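Local coordinates for envelope glycoprotein (Bourbon virus, PDB 5ZKX), which probably mediates fusion of viral and host membranes as a trimeric gp64-family envelope glycoprotein, captured here in its postfusion form, at residues V37-R40 and G41-I45; F250-P254 and D255-K259. All blocks are in the same frame, centred on the assembly; numbering follows the deposited sequence.

Contact 1. Residues V37-R40 and G41-I45; sequences VQDR and GKNFI
Asp-39 and Asn-43, four residues apart on a bend of the chain, are joined side chain to side chain. Asn-43 ND2 donates to Asp-39 OD2 over 2.7 Å, with an N-H...O angle of 163°. The oxygen receives it on its anti lone pair and lies close to the amide plane of Asn-43; carboxylate and amide are nearly coplanar, 23° apart. With CG set between its backbone N and carbonyl carbon (chi1 47°), Asn-43 turns its amide back toward Asp-39. Both groups are buried and each is held by its other polar atom as well: Asp-39 OD1 accepts from Lys-195 N and Asn-43 OD1 from Leu-150 N, which should fix their rotation. The solvent side, at Arg-40 and Gly-41, is looser in its side chain alone, for Arg-40 O is bound by Lys-195 NZ and Gly-41 O by His-149 ND1. The exposed guanidinium of Arg-40 reaches back along the chain, where Gln-38 OE1 sits 2.9 Å above its plane without a hydrogen bond. Gly-41 makes the bend with a positive phi, easiest for glycine. The bend leads from strand 26-36 into strand 44-58, where Asn-43 and Phe-44 form a classic beta bulge opposite Thr-148 of strand 134-148, and Tyr-192 of strand 188-192 packs on Asp-39 and Asn-43.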
# COMPACT_ATOMS: atom_id res chain seq x y z
N VAL A 37 2.06 -22.03 -11.28
CA VAL A 37 2.33 -21.87 -12.71
C VAL A 37 3.61 -21.08 -12.91
O VAL A 37 3.76 -20.34 -13.89
CB VAL A 37 1.14 -21.20 -13.42
CG1 VAL A 37 0.04 -22.21 -13.66
CG2 VAL A 37 0.61 -20.04 -12.60
N GLN A 38 4.54 -21.22 -11.97
CA GLN A 38 5.74 -20.39 -11.97
C GLN A 38 6.65 -20.73 -13.15
O GLN A 38 6.82 -21.90 -13.52
CB GLN A 38 6.49 -20.58 -10.65
CG GLN A 38 7.74 -19.73 -10.51
CD GLN A 38 8.79 -20.41 -9.66
OE1 GLN A 38 9.98 -20.37 -9.96
NE2 GLN A 38 8.35 -21.04 -8.57
N ASP A 39 7.23 -19.69 -13.75
CA ASP A 39 8.19 -19.84 -14.84
C ASP A 39 9.18 -18.68 -14.73
O ASP A 39 8.76 -17.52 -14.76
CB ASP A 39 7.50 -19.84 -16.20
CG ASP A 39 8.45 -20.13 -17.34
OD1 ASP A 39 8.80 -21.32 -17.53
OD2 ASP A 39 8.85 -19.18 -18.04
N ARG A 40 10.46 -18.99 -14.62
CA ARG A 40 11.48 -18.00 -14.30
C ARG A 40 12.27 -17.60 -15.54
O ARG A 40 12.63 -18.45 -16.36
CB ARG A 40 12.45 -18.54 -13.24
CG ARG A 40 11.84 -18.70 -11.87
CD ARG A 40 12.86 -18.44 -10.78
NE ARG A 40 12.22 -18.25 -9.47
CZ ARG A 40 12.25 -19.15 -8.49
NH1 ARG A 40 12.88 -20.31 -8.66
NH2 ARG A 40 11.65 -18.89 -7.34
N GLY A 41 12.55 -16.31 -15.66
CA GLY A 41 13.39 -15.77 -16.72
C GLY A 41 12.61 -14.89 -17.68
O GLY A 41 11.41 -14.66 -17.53
N LYS A 42 13.33 -14.40 -18.68
CA LYS A 42 12.74 -13.62 -19.76
C LYS A 42 12.01 -14.57 -20.69
O LYS A 42 12.62 -15.26 -21.51
CB LYS A 42 13.81 -12.83 -20.51
CG LYS A 42 14.20 -11.52 -19.84
CD LYS A 42 15.25 -10.79 -20.66
CE LYS A 42 15.65 -9.48 -20.01
NZ LYS A 42 14.69 -9.07 -18.96
N ASN A 43 10.68 -14.62 -20.56
CA ASN A 43 9.85 -15.58 -21.28
C ASN A 43 8.78 -14.91 -22.11
O ASN A 43 7.93 -15.61 -22.69
CB ASN A 43 9.21 -16.55 -20.28
CG ASN A 43 8.60 -15.84 -19.09
OD1 ASN A 43 8.23 -14.66 -19.18
ND2 ASN A 43 8.48 -16.54 -17.97
N PHE A 44 8.78 -13.59 -22.19
CA PHE A 44 7.72 -12.83 -22.85
C PHE A 44 8.35 -11.82 -23.79
O PHE A 44 9.22 -11.04 -23.39
CB PHE A 44 6.85 -12.11 -21.81
CG PHE A 44 5.50 -11.70 -22.32
CD1 PHE A 44 4.74 -12.57 -23.08
CD2 PHE A 44 4.99 -10.45 -22.02
CE1 PHE A 44 3.50 -12.19 -23.54
CE2 PHE A 44 3.74 -10.08 -22.48
CZ PHE A 44 3.00 -10.95 -23.24
N ILE A 45 7.90 -11.82 -25.05
CA ILE A 45 8.38 -10.89 -26.06
C ILE A 45 7.18 -10.09 -26.56
O ILE A 45 6.14 -10.67 -26.90
CB ILE A 45 9.09 -11.60 -27.22
CG1 ILE A 45 10.12 -12.60 -26.68
CG2 ILE A 45 9.77 -10.59 -28.12
CD1 ILE A 45 10.98 -13.23 -27.76

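Contact 2. Residues F250-P254 and D255-K259; sequences FICLP and DACYK
A beta hairpin with a two-residue turn, strands 250-252 and 256-259 running antiparallel, is closed by the disulfide Cys-252 to Cys-257. The cysteines form a non-hydrogen-bonded pair, and the bond between Cys-252 SG and Cys-257 SG, 2.0 Å long, spans the strands. Its chi3 is 109°. Next to them, Ile-251 and Tyr-258 are the hydrogen-bonded pair: Tyr-258 N gives a nearly straight bond of 2.7 Å to Ile-251 O, and Ile-251 N returns one to Tyr-258 O. At the tip, Pro-254 and Asp-255 take the corners of a type I turn, in which Leu-253 N donates to Ala-256 O at 2.6 Å while the reverse bond, Ala-256 N to Leu-253 O, is weak. The hairpin belongs to a mixed sheet, strand 256-260 lying between 250-252 and 26-36. On the disulfide's face, Lys-259 runs extended across the Phe-250 ring, CG making a CH-pi contact 3.9 Å from the ring centroid; its NZ goes on to Asn-266 O. Phe-250 CG is anti to the backbone N (chi1 -164°), which sets one ring face against this chain, its edge toward Tyr-258 O. On the face of Ile-251 and Tyr-258, Ile-251 CG2 lies at the tyrosine ring's edge; from the turn, Leu-253 CD1 also reaches that edge, at Tyr-258 CE1, 3.8 Å away. Tyr-258 stacks on Phe-243 and hydrogen-bonds Asp-238 OD2 through its OH, Asp-255 forms a salt bridge with Lys-413, and Tyr-285 of the second subunit packs on Leu-253 and Pro-254.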
# COMPACT_ATOMS: atom_id res chain seq x y z
N PHE A 250 -10.49 -25.26 -0.41
CA PHE A 250 -10.04 -25.03 -1.78
C PHE A 250 -10.05 -23.53 -2.02
O PHE A 250 -11.12 -22.91 -1.97
CB PHE A 250 -10.94 -25.76 -2.78
CG PHE A 250 -10.34 -25.89 -4.16
CD1 PHE A 250 -11.11 -26.35 -5.21
CD2 PHE A 250 -9.02 -25.55 -4.39
CE1 PHE A 250 -10.57 -26.47 -6.48
CE2 PHE A 250 -8.47 -25.67 -5.66
CZ PHE A 250 -9.25 -26.13 -6.71
N ILE A 251 -8.88 -22.95 -2.27
CA ILE A 251 -8.77 -21.52 -2.51
C ILE A 251 -7.66 -21.29 -3.53
O ILE A 251 -6.67 -22.02 -3.57
CB ILE A 251 -8.50 -20.73 -1.20
CG1 ILE A 251 -8.56 -19.22 -1.45
CG2 ILE A 251 -7.16 -21.13 -0.59
CD1 ILE A 251 -8.24 -18.39 -0.23
N CYS A 252 -7.85 -20.27 -4.37
CA CYS A 252 -6.87 -19.89 -5.38
C CYS A 252 -6.43 -18.46 -5.12
O CYS A 252 -7.26 -17.54 -5.08
CB CYS A 252 -7.43 -20.03 -6.79
SG CYS A 252 -7.37 -21.70 -7.46
N LEU A 253 -5.13 -18.27 -4.94
CA LEU A 253 -4.50 -16.96 -4.94
C LEU A 253 -3.97 -16.65 -6.33
O LEU A 253 -3.98 -17.51 -7.21
CB LEU A 253 -3.38 -16.93 -3.90
CG LEU A 253 -3.75 -17.30 -2.46
CD1 LEU A 253 -2.54 -17.15 -1.55
CD2 LEU A 253 -4.91 -16.45 -1.97
N PRO A 254 -3.54 -15.41 -6.58
CA PRO A 254 -2.93 -15.10 -7.88
C PRO A 254 -1.89 -16.10 -8.35
O PRO A 254 -1.97 -16.61 -9.47
CB PRO A 254 -2.32 -13.71 -7.64
CG PRO A 254 -3.25 -13.08 -6.67
CD PRO A 254 -3.78 -14.18 -5.79
N ASP A 255 -0.91 -16.42 -7.50
CA ASP A 255 0.23 -17.23 -7.90
C ASP A 255 0.09 -18.71 -7.56
O ASP A 255 0.90 -19.51 -8.04
CB ASP A 255 1.51 -16.69 -7.25
CG ASP A 255 1.40 -16.59 -5.75
OD1 ASP A 255 0.27 -16.60 -5.23
OD2 ASP A 255 2.45 -16.52 -5.07
N ALA A 256 -0.90 -19.09 -6.76
CA ALA A 256 -0.99 -20.48 -6.33
C ALA A 256 -2.41 -20.80 -5.86
O ALA A 256 -3.14 -19.92 -5.41
CB ALA A 256 0.01 -20.79 -5.22
N CYS A 257 -2.77 -22.07 -5.98
CA CYS A 257 -4.02 -22.60 -5.47
C CYS A 257 -3.73 -23.66 -4.41
O CYS A 257 -2.77 -24.44 -4.55
CB CYS A 257 -4.88 -23.20 -6.59
SG CYS A 257 -5.39 -22.01 -7.83
N TYR A 258 -4.54 -23.68 -3.36
CA TYR A 258 -4.37 -24.60 -2.24
C TYR A 258 -5.64 -25.43 -2.10
O TYR A 258 -6.70 -24.90 -1.78
CB TYR A 258 -4.08 -23.85 -0.94
CG TYR A 258 -2.84 -23.00 -0.99
CD1 TYR A 258 -2.90 -21.65 -1.31
CD2 TYR A 258 -1.59 -23.55 -0.71
CE1 TYR A 258 -1.77 -20.87 -1.35
CE2 TYR A 258 -0.45 -22.78 -0.75
CZ TYR A 258 -0.54 -21.44 -1.07
OH TYR A 258 0.59 -20.67 -1.11
N LYS A 259 -5.52 -26.74 -2.34
CA LYS A 259 -6.65 -27.65 -2.20
C LYS A 259 -6.36 -28.63 -1.08
O LYS A 259 -5.32 -29.30 -1.08
CB LYS A 259 -6.94 -28.40 -3.50
CG LYS A 259 -8.31 -29.07 -3.49
CD LYS A 259 -8.57 -29.80 -4.79
CE LYS A 259 -10.06 -29.97 -5.02
NZ LYS A 259 -10.34 -31.07 -5.99

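Strand 26-36 connects the two places: it pairs with strand 256-260 of contact 2, and its chain runs on directly into the bend of contact 1. Their centres are 20 Å apart and their nearest atoms about 4 Å, yet they do not touch. Contact 2 is buried within one sheet and is held by a covalent link, backbone ladder and apolar packing, and a second subunit reaches its tip. Contact 1 is only partly buried, has no other chain against it, and rests on one polar side-chain bond where the chain passes from that sheet to the antiparallel sheet containing strand 44-58.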